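Long-range contact in KLLA0B12012p (Kluyveromyces lactis, PDB 6Y3P), which probably binds ATP through its C-terminal ATP-grasp domain, which belongs to the tubulin-tyrosine ligase family, and is a direct partner of the mRNA decapping enzyme Dcp2: residues A[230-235]-A[360-365]. Sequence-based numbering, arbitrary orientation.
Sequences FVYDRM and KNLIDE
In this ATP-grasp domain of the tubulin-tyrosine ligase family, helix 357-375 packs against strand 228-239 of the antiparallel sheet, and Y232 and R234 reach from the strand side to one flank of the helix. Y232 has CG anti to its backbone N (chi1 -173°), which carries the ring toward the helix, where it crosses the L362 side chain obliquely. Its hydroxyl OH donates to the carbonyl O of L362, 2.6 Å away, in the carbonyl plane and on a lone pair. Tyrosine suits this buried place because its ring can pack while its tip stays polar: the ring edge meets L362, CE2 lying 3.8 Å from CD2, and further along the helix L366 and D369 also touch it. Apolar and branched, L362 uses both methyls, its CD1 lying 3.8 Å from CB of R234.

The R234 chain, bent at chi3 (61°), lays one guanidinium face over CA of L362. Its length and several N-H donors let one group serve three partners. NH1 donates to OD1 of N361 at 2.8 Å, nearly in the guanidinium plane, and forms a salt bridge with E365, whose extended chain brings OE1 within 2.9 Å, met from above the carboxylate plane. NE pairs with E281, and these two carboxylates are likely to favour the charged guanidinium. An alanine here removes the group bonded to N361, E365 and E281, and would probably leave the helix less firmly tied to the strand side. E365 also touches the tyrosine, its CB 3.3 Å from OH of Y232 and its carboxylate plane turned 84° from the ring.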
ATOM      1  N   PHE A 230       6.889 -11.260   2.409  1.00 43.23           N
ATOM      2  CA  PHE A 230       7.316 -11.595   1.073  1.00 42.73           C
ATOM      3  C   PHE A 230       6.922 -10.510   0.107  1.00 48.41           C
ATOM      4  O   PHE A 230       5.749 -10.138   0.018  1.00 48.29           O
ATOM      5  CB  PHE A 230       6.691 -12.918   0.634  1.00 44.67           C
ATOM      6  CG  PHE A 230       7.084 -14.111   1.463  1.00 46.17           C
ATOM      7  CD1 PHE A 230       8.230 -14.837   1.164  1.00 49.05           C
ATOM      8  CD2 PHE A 230       6.298 -14.525   2.531  1.00 47.80           C
ATOM      9  CE1 PHE A 230       8.585 -15.948   1.920  1.00 49.85           C
ATOM     10  CE2 PHE A 230       6.650 -15.641   3.278  1.00 51.43           C
ATOM     11  CZ  PHE A 230       7.796 -16.340   2.973  1.00 49.39           C
ATOM     12  N   VAL A 231       7.910  -9.986  -0.605  1.00 44.87           N
ATOM     13  CA  VAL A 231       7.675  -8.976  -1.627  1.00 43.48           C
ATOM     14  C   VAL A 231       7.710  -9.684  -2.982  1.00 47.19           C
ATOM     15  O   VAL A 231       8.604 -10.479  -3.259  1.00 46.86           O
ATOM     16  CB  VAL A 231       8.686  -7.813  -1.522  1.00 46.77           C
ATOM     17  CG1 VAL A 231       8.588  -6.875  -2.715  1.00 46.16           C
ATOM     18  CG2 VAL A 231       8.507  -7.038  -0.218  1.00 45.77           C
ATOM     19  N   TYR A 232       6.692  -9.435  -3.790  1.00 44.60           N
ATOM     20  CA  TYR A 232       6.570  -9.948  -5.147  1.00 43.61           C
ATOM     21  C   TYR A 232       7.307  -8.958  -6.086  1.00 48.45           C
ATOM     22  O   TYR A 232       6.907  -7.794  -6.204  1.00 46.87           O
ATOM     23  CB  TYR A 232       5.082 -10.108  -5.524  1.00 42.32           C
ATOM     24  CG  TYR A 232       4.885 -10.802  -6.849  1.00 41.51           C
ATOM     25  CD1 TYR A 232       5.590 -11.967  -7.164  1.00 43.55           C
ATOM     26  CD2 TYR A 232       3.987 -10.312  -7.785  1.00 41.50           C
ATOM     27  CE1 TYR A 232       5.428 -12.603  -8.395  1.00 43.86           C
ATOM     28  CE2 TYR A 232       3.807 -10.946  -9.015  1.00 43.06           C
ATOM     29  CZ  TYR A 232       4.528 -12.093  -9.312  1.00 47.40           C
ATOM     30  OH  TYR A 232       4.331 -12.725 -10.509  1.00 46.02           O
ATOM     31  N   ASP A 233       8.414  -9.418  -6.694  1.00 46.52           N
ATOM     32  CA  ASP A 233       9.294  -8.603  -7.544  1.00 47.07           C
ATOM     33  C   ASP A 233       8.754  -8.258  -8.932  1.00 50.00           C
ATOM     34  O   ASP A 233       9.390  -7.473  -9.620  1.00 50.29           O
ATOM     35  CB  ASP A 233      10.698  -9.228  -7.671  1.00 49.25           C
ATOM     36  CG  ASP A 233      11.630  -8.803  -6.547  1.00 55.46           C
ATOM     37  OD1 ASP A 233      11.213  -7.959  -5.714  1.00 53.52           O
ATOM     38  OD2 ASP A 233      12.772  -9.310  -6.501  1.00 59.63           O
ATOM     39  N   ARG A 234       7.613  -8.816  -9.339  1.00 44.00           N
ATOM     40  CA  ARG A 234       6.999  -8.468 -10.616  1.00 42.09           C
ATOM     41  C   ARG A 234       5.968  -7.401 -10.254  1.00 44.55           C
ATOM     42  O   ARG A 234       4.857  -7.715  -9.819  1.00 46.25           O
ATOM     43  CB  ARG A 234       6.376  -9.698 -11.279  1.00 39.51           C
ATOM     44  CG  ARG A 234       7.414 -10.805 -11.600  1.00 45.64           C
ATOM     45  CD  ARG A 234       6.846 -11.887 -12.523  1.00 48.70           C
ATOM     46  NE  ARG A 234       6.421 -11.333 -13.813  1.00 44.60           N
ATOM     47  CZ  ARG A 234       5.639 -11.955 -14.683  1.00 53.83           C
ATOM     48  NH1 ARG A 234       5.198 -13.183 -14.431  1.00 39.63           N
ATOM     49  NH2 ARG A 234       5.301 -11.361 -15.823  1.00 48.81           N
ATOM     50  N   MET A 235       6.405  -6.140 -10.275  1.00 37.73           N
ATOM     51  CA  MET A 235       5.585  -5.014  -9.860  1.00 36.74           C
ATOM     52  C   MET A 235       4.891  -4.295 -11.034  1.00 43.38           C
ATOM     53  O   MET A 235       5.171  -4.569 -12.201  1.00 44.03           O
ATOM     54  CB  MET A 235       6.385  -4.047  -8.981  1.00 37.57           C
ATOM     55  CG  MET A 235       7.463  -4.708  -8.156  1.00 39.40           C
ATOM     56  SD  MET A 235       8.252  -3.478  -7.097  1.00 40.10           S
ATOM     57  CE  MET A 235       9.297  -4.551  -6.079  1.00 38.35           C
ATOM     58  N   LYS A 360      -1.833 -11.105 -16.872  1.00 58.17           N
ATOM     59  CA  LYS A 360      -2.461 -12.320 -16.352  1.00 57.67           C
ATOM     60  C   LYS A 360      -1.387 -13.295 -15.881  1.00 59.76           C
ATOM     61  O   LYS A 360      -1.587 -13.959 -14.866  1.00 61.03           O
ATOM     62  CB  LYS A 360      -3.354 -12.982 -17.418  1.00 62.05           C
ATOM     63  CG  LYS A 360      -4.261 -14.101 -16.873  1.00 80.10           C
ATOM     64  CD  LYS A 360      -3.786 -15.493 -17.276  1.00 90.97           C
ATOM     65  CE  LYS A 360      -4.595 -16.093 -18.401  1.00 98.63           C
ATOM     66  NZ  LYS A 360      -5.841 -16.729 -17.902  1.00102.74           N
ATOM     67  N   ASN A 361      -0.262 -13.380 -16.625  1.00 54.30           N
ATOM     68  CA  ASN A 361       0.910 -14.210 -16.336  1.00 54.15           C
ATOM     69  C   ASN A 361       1.493 -13.746 -14.994  1.00 55.18           C
ATOM     70  O   ASN A 361       1.810 -14.570 -14.126  1.00 55.18           O
ATOM     71  CB  ASN A 361       1.957 -14.035 -17.450  1.00 60.30           C
ATOM     72  CG  ASN A 361       3.191 -14.919 -17.339  1.00 90.00           C
ATOM     73  OD1 ASN A 361       4.054 -14.747 -16.468  1.00 78.61           O
ATOM     74  ND2 ASN A 361       3.354 -15.829 -18.283  1.00 87.46           N
ATOM     75  N   LEU A 362       1.579 -12.421 -14.821  1.00 48.99           N
ATOM     76  CA  LEU A 362       2.074 -11.788 -13.608  1.00 48.05           C
ATOM     77  C   LEU A 362       1.244 -12.213 -12.378  1.00 50.97           C
ATOM     78  O   LEU A 362       1.829 -12.546 -11.349  1.00 49.00           O
ATOM     79  CB  LEU A 362       2.085 -10.249 -13.786  1.00 47.09           C
ATOM     80  CG  LEU A 362       2.751  -9.440 -12.680  1.00 50.21           C
ATOM     81  CD1 LEU A 362       3.416  -8.200 -13.228  1.00 48.11           C
ATOM     82  CD2 LEU A 362       1.761  -9.093 -11.561  1.00 52.34           C
ATOM     83  N   ILE A 363      -0.106 -12.216 -12.504  1.00 47.78           N
ATOM     84  CA  ILE A 363      -1.030 -12.552 -11.417  1.00 47.52           C
ATOM     85  C   ILE A 363      -1.033 -14.078 -11.164  1.00 52.62           C
ATOM     86  O   ILE A 363      -1.125 -14.490 -10.000  1.00 50.16           O
ATOM     87  CB  ILE A 363      -2.434 -11.910 -11.671  1.00 50.27           C
ATOM     88  CG1 ILE A 363      -2.387 -10.370 -11.540  1.00 49.70           C
ATOM     89  CG2 ILE A 363      -3.570 -12.503 -10.832  1.00 51.04           C
ATOM     90  CD1 ILE A 363      -2.056  -9.795 -10.124  1.00 52.62           C
ATOM     91  N   ASP A 364      -0.863 -14.903 -12.245  1.00 50.13           N
ATOM     92  CA  ASP A 364      -0.788 -16.374 -12.156  1.00 49.99           C
ATOM     93  C   ASP A 364       0.424 -16.820 -11.337  1.00 53.85           C
ATOM     94  O   ASP A 364       0.323 -17.741 -10.537  1.00 55.85           O
ATOM     95  CB  ASP A 364      -0.688 -16.993 -13.553  1.00 52.54           C
ATOM     96  CG  ASP A 364      -1.986 -17.133 -14.315  1.00 63.58           C
ATOM     97  OD1 ASP A 364      -3.036 -16.707 -13.784  1.00 63.04           O
ATOM     98  OD2 ASP A 364      -1.955 -17.684 -15.442  1.00 74.41           O
ATOM     99  N   GLU A 365       1.562 -16.159 -11.537  1.00 49.05           N
ATOM    100  CA  GLU A 365       2.805 -16.468 -10.846  1.00 48.61           C
ATOM    101  C   GLU A 365       2.729 -15.986  -9.402  1.00 52.42           C
ATOM    102  O   GLU A 365       3.350 -16.590  -8.529  1.00 53.60           O
ATOM    103  CB  GLU A 365       3.984 -15.820 -11.588  1.00 49.69           C
ATOM    104  CG  GLU A 365       5.333 -16.169 -10.983  1.00 61.75           C
ATOM    105  CD  GLU A 365       6.542 -15.453 -11.542  1.00 72.06           C
ATOM    106  OE1 GLU A 365       6.539 -15.121 -12.749  1.00 59.82           O
ATOM    107  OE2 GLU A 365       7.516 -15.275 -10.776  1.00 69.92           O
TER